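Putative aspartyl-tRNA synthetase (Leishmania major, PDB 6OD8) probably charges tRNA(Asp) with L-aspartate at the expense of ATP, as a dimeric class II aminoacyl-tRNA synthetase with an OB-fold domain. Local coordinates at residues D86-I91 / D144-V149; D132-I137 / K169-V174. All blocks are in the same frame, centred on the assembly; numbering follows the deposited sequence.

How the contacts relate
Both contacts lie in the OB-fold domain, their centres about 14 Å apart, and strand 142-151 connects them. In contact 1 this strand pairs with the start of strand 88-100, and the union is mostly backbone hydrogen bonds at a partly buried place with exposed residues at one end. Contact 2 is buried and mainly apolar, with no hydrogen bond between its segments: the end of helix 128-136 and the residue that follows cover strand 170-173. The segments alternate along the chain, and 169-173 pairs with 142-151 on the edge away from 88-91, probably through K169 N to E146 O and D144 N to H172 O. One contact thus builds the sheet and the other packs its core.

Contact 1 (D86-I91 / D144-V149); sequences DKTVLI and DVEATV
D86 N donates to V149 O over 2.7 Å, the shortest of the six backbone hydrogen bonds that join 86-91 to 144-149, and V149 N returns a bond to K87 O. From there the strands run antiparallel: V89 and A147 form one hydrogen-bonded pair, I91 and V145 the next. The two bonds of the first pair differ in approach. A147 N lies in the carbonyl plane of V89 O, whereas V89 N reaches A147 O from 36° above its plane at 2.8 Å. CA-H...O contacts fill in between, among them E146 CA to V89 O at 3.2 Å.

At the non-hydrogen-bonded pair T88-T148 the CA atoms come within 3.9 Å, and the hydroxyls T88 OG1 and T148 OG1 are hydrogen-bonded at 2.8 Å. In both threonines OG1 is anti to the carbonyl carbon (chi1 -65° and -51°), which brings the two oxygens together on one face of the sheet. On that same face E146, in one of its two conformers, has CG close to T88 CG2 and OE1 in a salt bridge with K170 NZ. The opposite face is apolar: V89 CG2 meets V149 CG2 at 4.1 Å.

The pairing joins the first strand of the OB-fold to strand 142-151. On the apolar face, I91 and V149 pack on L166, and V149 also on I164, of strand 164-168, while V145 touches V168; beyond 144-149, strand 170-173 continues the sheet through backbone bonds with D144 and E146, where K169 and K170 both face E146 in a classic beta bulge.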
loop_
_atom_site.group_PDB
_atom_site.type_symbol
_atom_site.label_atom_id
_atom_site.label_comp_id
_atom_site.label_asym_id
_atom_site.label_seq_id
_atom_site.Cartn_x
_atom_site.Cartn_y
_atom_site.Cartn_z
ATOM N N ASP A 86 -19.554 28.270 -26.092
ATOM C CA ASP A 86 -19.197 29.027 -27.291
ATOM C C ASP A 86 -17.691 29.063 -27.546
ATOM O O ASP A 86 -17.224 29.852 -28.377
ATOM C CB ASP A 86 -19.752 30.457 -27.237
ATOM C CG ASP A 86 -21.237 30.493 -26.948
ATOM O OD1 ASP A 86 -21.919 29.483 -27.232
ATOM O OD2 ASP A 86 -21.723 31.526 -26.437
ATOM N N LYS A 87 -16.912 28.245 -26.849
ATOM C CA LYS A 87 -15.496 28.131 -27.153
ATOM C C LYS A 87 -15.273 26.882 -27.998
ATOM O O LYS A 87 -15.977 25.881 -27.848
ATOM C CB LYS A 87 -14.652 28.069 -25.876
ATOM C CG LYS A 87 -14.991 29.132 -24.828
ATOM C CD LYS A 87 -14.316 30.451 -25.108
ATOM C CE LYS A 87 -14.489 31.429 -23.948
ATOM N NZ LYS A 87 -15.878 31.964 -23.826
ATOM N N THR A 88 -14.301 26.953 -28.907
ATOM C CA THR A 88 -13.859 25.782 -29.652
ATOM C C THR A 88 -12.658 25.195 -28.927
ATOM O O THR A 88 -11.675 25.906 -28.698
ATOM C CB THR A 88 -13.489 26.137 -31.092
ATOM O OG1 THR A 88 -14.654 26.576 -31.796
ATOM C CG2 THR A 88 -12.919 24.924 -31.788
ATOM N N VAL A 89 -12.740 23.909 -28.548
ATOM C CA VAL A 89 -11.725 23.286 -27.702
ATOM C C VAL A 89 -11.235 21.983 -28.327
ATOM O O VAL A 89 -11.841 21.426 -29.243
ATOM C CB VAL A 89 -12.244 23.012 -26.271
ATOM C CG1 VAL A 89 -12.628 24.312 -25.582
ATOM C CG2 VAL A 89 -13.426 22.076 -26.327
ATOM N N LEU A 90 -10.125 21.491 -27.789
ATOM C CA LEU A 90 -9.499 20.247 -28.226
ATOM C C LEU A 90 -9.730 19.193 -27.161
ATOM O O LEU A 90 -9.302 19.367 -26.019
ATOM C CB LEU A 90 -7.999 20.445 -28.450
ATOM C CG LEU A 90 -7.205 19.189 -28.799
ATOM C CD1 LEU A 90 -7.624 18.658 -30.164
ATOM C CD2 LEU A 90 -5.722 19.506 -28.760
ATOM N N ILE A 91 -10.386 18.104 -27.541
ATOM C CA ILE A 91 -10.709 17.022 -26.619
ATOM C C ILE A 91 -10.170 15.719 -27.190
ATOM O O ILE A 91 -10.228 15.485 -28.402
ATOM C CB ILE A 91 -12.232 16.928 -26.384
ATOM C CG1 ILE A 91 -12.793 18.288 -25.962
ATOM C CG2 ILE A 91 -12.552 15.884 -25.326
ATOM C CD1 ILE A 91 -14.179 18.567 -26.518
ATOM N N ASP A 144 -8.977 12.818 -31.441
ATOM C CA ASP A 144 -8.777 14.212 -31.075
ATOM C C ASP A 144 -9.795 15.013 -31.867
ATOM O O ASP A 144 -9.782 14.973 -33.099
ATOM C CB ASP A 144 -7.368 14.699 -31.425
ATOM C CG ASP A 144 -6.346 14.381 -30.359
ATOM O OD1 ASP A 144 -6.733 14.149 -29.196
ATOM O OD2 ASP A 144 -5.144 14.378 -30.689
ATOM N N VAL A 145 -10.675 15.726 -31.181
ATOM C CA VAL A 145 -11.719 16.515 -31.826
ATOM C C VAL A 145 -11.507 17.978 -31.466
ATOM O O VAL A 145 -11.249 18.300 -30.300
ATOM C CB VAL A 145 -13.120 16.035 -31.404
ATOM C CG1 VAL A 145 -14.196 16.974 -31.914
ATOM C CG2 VAL A 145 -13.364 14.623 -31.911
ATOM N N GLU A 146 -11.569 18.851 -32.470
ATOM C CA GLU A 146 -11.711 20.285 -32.269
ATOM C C GLU A 146 -13.189 20.615 -32.443
ATOM O O GLU A 146 -13.756 20.344 -33.504
ATOM C CB GLU A 146 -10.851 21.056 -33.274
ATOM C CG GLU A 146 -11.104 22.539 -33.310
ATOM C CD GLU A 146 -10.096 23.288 -34.174
ATOM O OE1 GLU A 146 -10.466 23.732 -35.284
ATOM O OE2 GLU A 146 -8.931 23.426 -33.736
ATOM N N ALA A 147 -13.817 21.170 -31.405
ATOM C CA ALA A 147 -15.266 21.331 -31.462
ATOM C C ALA A 147 -15.715 22.483 -30.583
ATOM O O ALA A 147 -15.119 22.744 -29.535
ATOM C CB ALA A 147 -15.994 20.056 -31.017
ATOM N N THR A 148 -16.810 23.126 -30.997
ATOM C CA THR A 148 -17.422 24.195 -30.223
ATOM C C THR A 148 -18.399 23.628 -29.196
ATOM O O THR A 148 -19.230 22.766 -29.517
ATOM C CB THR A 148 -18.126 25.187 -31.142
ATOM O OG1 THR A 148 -17.217 25.589 -32.177
ATOM C CG2 THR A 148 -18.533 26.434 -30.355
ATOM N N VAL A 149 -18.286 24.110 -27.960
ATOM C CA VAL A 149 -19.188 23.711 -26.882
ATOM C C VAL A 149 -20.432 24.584 -26.962
ATOM O O VAL A 149 -20.371 25.794 -26.726
ATOM C CB VAL A 149 -18.524 23.828 -25.508
ATOM C CG1 VAL A 149 -19.515 23.439 -24.421
ATOM C CG2 VAL A 149 -17.281 22.957 -25.433
#

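Contact 2 (D132-I137 / K169-V174)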
loop_
_atom_site.group_PDB
_atom_site.type_symbol
_atom_site.label_atom_id
_atom_site.label_comp_id
_atom_site.label_asym_id
_atom_site.label_seq_id
_atom_site.Cartn_x
_atom_site.Cartn_y
_atom_site.Cartn_z
ATOM N N ASP A 132 -18.765 11.627 -43.701
ATOM C CA ASP A 132 -18.535 10.222 -44.040
ATOM C C ASP A 132 -17.459 9.610 -43.160
ATOM O O ASP A 132 -17.594 8.466 -42.704
ATOM C CB ASP A 132 -18.118 10.081 -45.502
ATOM C CG ASP A 132 -19.175 10.582 -46.469
ATOM O OD1 ASP A 132 -20.379 10.413 -46.178
ATOM O OD2 ASP A 132 -18.792 11.142 -47.521
ATOM N N PHE A 133 -16.362 10.342 -42.940
ATOM C CA PHE A 133 -15.290 9.832 -42.094
ATOM C C PHE A 133 -15.797 9.543 -40.691
ATOM O O PHE A 133 -15.534 8.471 -40.132
ATOM C CB PHE A 133 -14.132 10.830 -42.050
ATOM C CG PHE A 133 -13.024 10.420 -41.132
ATOM C CD1 PHE A 133 -12.153 9.399 -41.479
ATOM C CD2 PHE A 133 -12.850 11.058 -39.909
ATOM C CE1 PHE A 133 -11.117 9.012 -40.614
ATOM C CE2 PHE A 133 -11.821 10.685 -39.049
ATOM C CZ PHE A 133 -10.954 9.659 -39.401
ATOM N N MET A 134 -16.517 10.500 -40.097
ATOM C CA MET A 134 -17.025 10.313 -38.743
ATOM C C MET A 134 -17.936 9.097 -38.659
ATOM O O MET A 134 -17.858 8.314 -37.702
ATOM C CB MET A 134 -17.768 11.561 -38.286
ATOM C CG MET A 134 -16.871 12.736 -38.049
ATOM S SD MET A 134 -17.840 14.237 -37.855
ATOM C CE MET A 134 -18.564 13.939 -36.233
ATOM N N GLY A 135 -18.803 8.913 -39.655
ATOM C CA GLY A 135 -19.728 7.796 -39.624
ATOM C C GLY A 135 -19.061 6.435 -39.622
ATOM O O GLY A 135 -19.659 5.466 -39.145
ATOM N N GLN A 136 -17.832 6.333 -40.134
ATOM C CA GLN A 136 -17.178 5.036 -40.266
ATOM C C GLN A 136 -16.071 4.778 -39.243
ATOM O O GLN A 136 -15.430 3.722 -39.310
ATOM C CB GLN A 136 -16.630 4.866 -41.698
ATOM C CG GLN A 136 -15.530 5.850 -42.107
ATOM C CD GLN A 136 -14.168 5.457 -41.556
ATOM O OE1 GLN A 136 -13.665 4.365 -41.841
ATOM N NE2 GLN A 136 -13.580 6.332 -40.735
ATOM N N ILE A 137 -15.811 5.703 -38.310
ATOM C CA ILE A 137 -14.823 5.437 -37.269
ATOM C C ILE A 137 -15.290 4.243 -36.446
ATOM O O ILE A 137 -16.473 4.127 -36.106
ATOM C CB ILE A 137 -14.608 6.677 -36.383
ATOM C CG1 ILE A 137 -14.165 7.866 -37.245
ATOM C CG2 ILE A 137 -13.580 6.415 -35.285
ATOM C CD1 ILE A 137 -13.978 9.174 -36.496
ATOM N N LYS A 169 -15.499 20.593 -35.628
ATOM C CA LYS A 169 -14.815 21.284 -36.724
ATOM C C LYS A 169 -13.663 20.479 -37.319
ATOM O O LYS A 169 -13.359 20.623 -38.504
ATOM C CB LYS A 169 -14.258 22.628 -36.235
ATOM C CG LYS A 169 -15.198 23.456 -35.372
ATOM C CD LYS A 169 -16.519 23.714 -36.066
ATOM C CE LYS A 169 -17.290 24.829 -35.377
ATOM N NZ LYS A 169 -18.640 25.041 -35.966
ATOM N N LYS A 170 -13.006 19.651 -36.512
ATOM C CA LYS A 170 -11.905 18.797 -36.927
ATOM C C LYS A 170 -11.972 17.520 -36.110
ATOM O O LYS A 170 -12.348 17.547 -34.934
ATOM C CB LYS A 170 -10.517 19.435 -36.695
ATOM C CG LYS A 170 -10.186 20.638 -37.558
ATOM C CD LYS A 170 -8.757 21.102 -37.257
ATOM C CE LYS A 170 -8.319 22.248 -38.186
ATOM N NZ LYS A 170 -9.305 23.365 -38.130
ATOM N N ILE A 171 -11.599 16.403 -36.729
ATOM C CA ILE A 171 -11.555 15.150 -35.987
ATOM C C ILE A 171 -10.502 14.226 -36.592
ATOM O O ILE A 171 -10.548 13.909 -37.784
ATOM C CB ILE A 171 -12.942 14.471 -35.943
ATOM C CG1 ILE A 171 -12.831 13.118 -35.237
ATOM C CG2 ILE A 171 -13.560 14.298 -37.357
ATOM C CD1 ILE A 171 -14.195 12.494 -34.840
ATOM N N HIS A 172 -9.547 13.785 -35.782
ATOM C CA HIS A 172 -8.569 12.796 -36.222
ATOM C C HIS A 172 -8.511 11.654 -35.222
ATOM O O HIS A 172 -8.651 11.870 -34.012
ATOM C CB HIS A 172 -7.161 13.383 -36.383
ATOM C CG HIS A 172 -7.068 14.496 -37.383
ATOM N ND1 HIS A 172 -7.503 15.776 -37.111
ATOM C CD2 HIS A 172 -6.581 14.521 -38.647
ATOM C CE1 HIS A 172 -7.287 16.544 -38.166
ATOM N NE2 HIS A 172 -6.718 15.810 -39.108
ATOM N N THR A 173 -8.308 10.432 -35.724
ATOM C CA THR A 173 -8.094 9.306 -34.830
ATOM C C THR A 173 -6.685 9.365 -34.257
ATOM O O THR A 173 -5.713 9.610 -34.973
ATOM C CB THR A 173 -8.322 7.956 -35.519
ATOM O OG1 THR A 173 -7.612 7.910 -36.752
ATOM C CG2 THR A 173 -9.848 7.683 -35.752
ATOM N N VAL A 174 -6.600 9.153 -32.956
ATOM C CA VAL A 174 -5.326 8.983 -32.269
ATOM C C VAL A 174 -4.874 7.529 -32.360
ATOM O O VAL A 174 -3.768 7.238 -32.820
ATOM C CB VAL A 174 -5.466 9.457 -30.809
ATOM C CG1 VAL A 174 -4.202 9.167 -29.994
ATOM C CG2 VAL A 174 -5.805 10.953 -30.771
#
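I171 takes apolar contacts from two helix residues, F133 and M134, and from I137 just beyond them; its CG2 branch takes two of them and its CD1 the third. CG2 lies 3.7 Å from M134 CG and 4.2 Å from F133 CD2, while CD1 meets I137 CD1 tip to tip at 3.7 Å. A second tip-to-tip contact pairs I137 CG2 with T173 CG2 at 4.0 Å.

The aromatic ring of F133 approaches the strand obliquely, with CE2 3.7 Å from I171 O. I137 CG1 covers one face of this ring, offset toward its rim, and F57 meets the ring from outside the two segments.

No hydrogen bond crosses between the segments. F133 O takes both Q136 NE2, at 3.0 Å, in the carbonyl plane and on a lone pair, and Q136 N; M134 O is bonded to T98 OG1.

Strands 104-111, 88-100 and 142-151 supply further neighbours, M107, V95 and V145. Helix 128-136 falls in the chain between strands 114-121 and 142-151, the position of the helix that caps the OB-fold barrel. It is joined to strand 170-173 chiefly by methyl, methylene and ring contacts, so the union rests on burial of apolar surface without directional bonds.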